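Local coordinates for eukaryotic translation initiation factor 4 gamma 2 (Homo sapiens, PDB 4IUL), which probably serves as a scaffold in translation initiation, its MIF4G domain being the part that interacts with the RNA helicase eIF4A, at residues A[76-81]-A[156-161]. Sequence-based numbering, arbitrary orientation.
Sequences LYAQLC and IKFIGE
Phe158 reaches from helix 141-163 to helix 74-87 with the rim of its ring leading, and CE1 is the atom that arrives first. It lies 3.9 Å from Tyr77 CB, which approaches obliquely, and 3.9 Å from Ala78 N, which sits at the ring edge in its plane. The ring thus packs directly against the main chain at the Tyr77-Ala78 step. One carbon along, CZ comes within 4.4 Å of Cys81 SG, again at the edge. With CG anti to the backbone N (chi1 -177°), the phenyl group extends across the gap between the helices, a span that a flat, long, apolar side chain suits. Tyr77 contributes little more than its CB: the rest of its side chain leads away, and the side chain touches Leu33 and Lys66 and Ala67 of helix 53-69.

In this all-helical, HEAT-repeat MIF4G domain, the two segments run in broadly the same direction, their axes inclined at 45° and 9.4 Å apart at closest approach. Phe158 also touches Ala67 of helix 53-69 and Leu116 of helix 107-127, and its ring thereby joins four helices in the buried interior.

A second van der Waals contact lies where the backbones come nearest, the CA atoms of Ala78 and Glu161 being 6.1 Å apart. Here Ala78 CB meets Glu161 CB at 3.9 Å and is equally close to Glu161 O; a methyl group is small enough to allow this approach. Glu161 engages segment 76-81 through the aliphatic base of its side chain; beyond CB the chain leaves Ala78 and bends at chi2 (-61°), its carboxylate remaining alongside the start of helix 74-87. Cys81, compact and weakly polar, fills the neighbouring buried position, where its side chain also touches Ile63, Leu112 and Leu167.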
ATOM      1  N   LEU A  76       9.850   5.064   0.670  1.00 38.19           N
ATOM      2  CA  LEU A  76      10.294   6.006   1.689  1.00 39.10           C
ATOM      3  C   LEU A  76       9.300   6.133   2.833  1.00 39.30           C
ATOM      4  O   LEU A  76       9.685   6.093   4.004  1.00 39.11           O
ATOM      5  CB  LEU A  76      10.505   7.397   1.084  1.00 41.03           C
ATOM      6  CG  LEU A  76      11.936   7.898   0.904  1.00 44.06           C
ATOM      7  CD1 LEU A  76      12.579   7.242  -0.324  1.00 44.10           C
ATOM      8  CD2 LEU A  76      11.907   9.414   0.753  1.00 44.66           C
ATOM      9  N   TYR A  77       8.022   6.308   2.496  1.00 38.74           N
ATOM     10  CA  TYR A  77       6.994   6.460   3.520  1.00 37.25           C
ATOM     11  C   TYR A  77       6.800   5.168   4.311  1.00 34.96           C
ATOM     12  O   TYR A  77       6.511   5.205   5.509  1.00 33.44           O
ATOM     13  CB  TYR A  77       5.672   6.916   2.890  1.00 37.51           C
ATOM     14  CG  TYR A  77       5.802   8.223   2.132  1.00 37.50           C
ATOM     15  CD1 TYR A  77       6.368   9.347   2.735  1.00 37.12           C
ATOM     16  CD2 TYR A  77       5.411   8.319   0.796  1.00 35.62           C
ATOM     17  CE1 TYR A  77       6.552  10.534   2.019  1.00 39.00           C
ATOM     18  CE2 TYR A  77       5.591   9.495   0.073  1.00 37.62           C
ATOM     19  CZ  TYR A  77       6.165  10.596   0.688  1.00 39.52           C
ATOM     20  OH  TYR A  77       6.381  11.744  -0.038  1.00 39.47           O
ATOM     21  N   ALA A  78       6.976   4.031   3.643  1.00 32.03           N
ATOM     22  CA  ALA A  78       6.832   2.737   4.307  1.00 33.83           C
ATOM     23  C   ALA A  78       7.898   2.589   5.391  1.00 33.54           C
ATOM     24  O   ALA A  78       7.640   2.027   6.455  1.00 32.10           O
ATOM     25  CB  ALA A  78       6.950   1.599   3.290  1.00 31.94           C
ATOM     26  N   GLN A  79       9.093   3.105   5.115  1.00 33.31           N
ATOM     27  CA  GLN A  79      10.193   3.032   6.067  1.00 35.54           C
ATOM     28  C   GLN A  79       9.898   3.953   7.252  1.00 34.83           C
ATOM     29  O   GLN A  79      10.250   3.655   8.394  1.00 34.13           O
ATOM     30  CB  GLN A  79      11.502   3.446   5.391  1.00 37.29           C
ATOM     31  CG  GLN A  79      12.758   2.980   6.118  1.00 42.30           C
ATOM     32  CD  GLN A  79      12.871   1.461   6.203  1.00 42.56           C
ATOM     33  OE1 GLN A  79      12.741   0.754   5.204  1.00 44.02           O
ATOM     34  NE2 GLN A  79      13.124   0.956   7.403  1.00 44.70           N
ATOM     35  N   LEU A  80       9.242   5.073   6.974  1.00 34.13           N
ATOM     36  CA  LEU A  80       8.888   6.015   8.031  1.00 33.93           C
ATOM     37  C   LEU A  80       7.882   5.352   8.986  1.00 33.16           C
ATOM     38  O   LEU A  80       7.964   5.508  10.209  1.00 33.14           O
ATOM     39  CB  LEU A  80       8.292   7.280   7.417  1.00 32.70           C
ATOM     40  CG  LEU A  80       7.984   8.444   8.355  1.00 33.09           C
ATOM     41  CD1 LEU A  80       9.262   8.936   9.033  1.00 30.46           C
ATOM     42  CD2 LEU A  80       7.347   9.565   7.536  1.00 32.86           C
ATOM     43  N   CYS A  81       6.942   4.597   8.425  1.00 32.47           N
ATOM     44  CA  CYS A  81       5.951   3.905   9.242  1.00 31.37           C
ATOM     45  C   CYS A  81       6.615   2.832  10.116  1.00 30.67           C
ATOM     46  O   CYS A  81       6.217   2.626  11.270  1.00 29.69           O
ATOM     47  CB  CYS A  81       4.867   3.290   8.348  1.00 29.73           C
ATOM     48  SG  CYS A  81       3.748   4.533   7.583  1.00 29.07           S
ATOM     49  N   ILE A 156      -2.363   0.687  -4.101  1.00 35.02           N
ATOM     50  CA  ILE A 156      -1.900  -0.695  -4.084  1.00 34.18           C
ATOM     51  C   ILE A 156      -0.381  -0.814  -3.921  1.00 34.54           C
ATOM     52  O   ILE A 156       0.095  -1.688  -3.199  1.00 35.22           O
ATOM     53  CB  ILE A 156      -2.353  -1.439  -5.355  1.00 32.27           C
ATOM     54  CG1 ILE A 156      -3.882  -1.570  -5.338  1.00 30.88           C
ATOM     55  CG2 ILE A 156      -1.700  -2.814  -5.423  1.00 30.87           C
ATOM     56  CD1 ILE A 156      -4.466  -2.177  -6.582  1.00 27.60           C
ATOM     57  N   LYS A 157       0.370   0.071  -4.575  1.00 32.89           N
ATOM     58  CA  LYS A 157       1.830   0.062  -4.488  1.00 32.23           C
ATOM     59  C   LYS A 157       2.312   0.373  -3.068  1.00 32.05           C
ATOM     60  O   LYS A 157       3.306  -0.191  -2.601  1.00 30.44           O
ATOM     61  CB  LYS A 157       2.415   1.080  -5.468  1.00 33.02           C
ATOM     62  CG  LYS A 157       3.935   1.207  -5.453  1.00 35.42           C
ATOM     63  CD  LYS A 157       4.387   2.301  -6.429  1.00 39.44           C
ATOM     64  CE  LYS A 157       5.897   2.536  -6.390  1.00 39.10           C
ATOM     65  NZ  LYS A 157       6.650   1.288  -6.721  1.00 43.73           N
ATOM     66  N   PHE A 158       1.612   1.271  -2.380  1.00 30.84           N
ATOM     67  CA  PHE A 158       1.986   1.623  -1.011  1.00 28.98           C
ATOM     68  C   PHE A 158       1.686   0.438  -0.082  1.00 28.70           C
ATOM     69  O   PHE A 158       2.454   0.144   0.837  1.00 27.50           O
ATOM     70  CB  PHE A 158       1.232   2.887  -0.564  1.00 28.25           C
ATOM     71  CG  PHE A 158       1.598   3.364   0.819  1.00 26.19           C
ATOM     72  CD1 PHE A 158       2.930   3.454   1.211  1.00 25.57           C
ATOM     73  CD2 PHE A 158       0.608   3.716   1.733  1.00 24.65           C
ATOM     74  CE1 PHE A 158       3.274   3.887   2.502  1.00 24.43           C
ATOM     75  CE2 PHE A 158       0.941   4.149   3.016  1.00 24.84           C
ATOM     76  CZ  PHE A 158       2.276   4.233   3.402  1.00 21.34           C
ATOM     77  N   ILE A 159       0.574  -0.244  -0.340  1.00 27.31           N
ATOM     78  CA  ILE A 159       0.195  -1.410   0.450  1.00 28.85           C
ATOM     79  C   ILE A 159       1.273  -2.485   0.276  1.00 30.71           C
ATOM     80  O   ILE A 159       1.727  -3.094   1.248  1.00 29.55           O
ATOM     81  CB  ILE A 159      -1.190  -1.941   0.011  1.00 28.66           C
ATOM     82  CG1 ILE A 159      -2.277  -0.957   0.471  1.00 29.29           C
ATOM     83  CG2 ILE A 159      -1.442  -3.327   0.600  1.00 28.08           C
ATOM     84  CD1 ILE A 159      -3.662  -1.210  -0.140  1.00 31.60           C
ATOM     85  N   GLY A 160       1.697  -2.705  -0.965  1.00 31.76           N
ATOM     86  CA  GLY A 160       2.736  -3.687  -1.209  1.00 31.63           C
ATOM     87  C   GLY A 160       3.979  -3.386  -0.382  1.00 33.52           C
ATOM     88  O   GLY A 160       4.525  -4.281   0.275  1.00 34.59           O
ATOM     89  N   GLU A 161       4.421  -2.129  -0.390  1.00 32.30           N
ATOM     90  CA  GLU A 161       5.616  -1.737   0.358  1.00 34.30           C
ATOM     91  C   GLU A 161       5.502  -1.924   1.871  1.00 34.12           C
ATOM     92  O   GLU A 161       6.499  -2.186   2.543  1.00 34.91           O
ATOM     93  CB  GLU A 161       5.991  -0.284   0.045  1.00 33.90           C
ATOM     94  CG  GLU A 161       6.592  -0.083  -1.343  1.00 38.84           C
ATOM     95  CD  GLU A 161       7.886  -0.862  -1.551  1.00 41.94           C
ATOM     96  OE1 GLU A 161       7.903  -1.777  -2.400  1.00 45.10           O
ATOM     97  OE2 GLU A 161       8.889  -0.565  -0.864  1.00 44.84           O
TER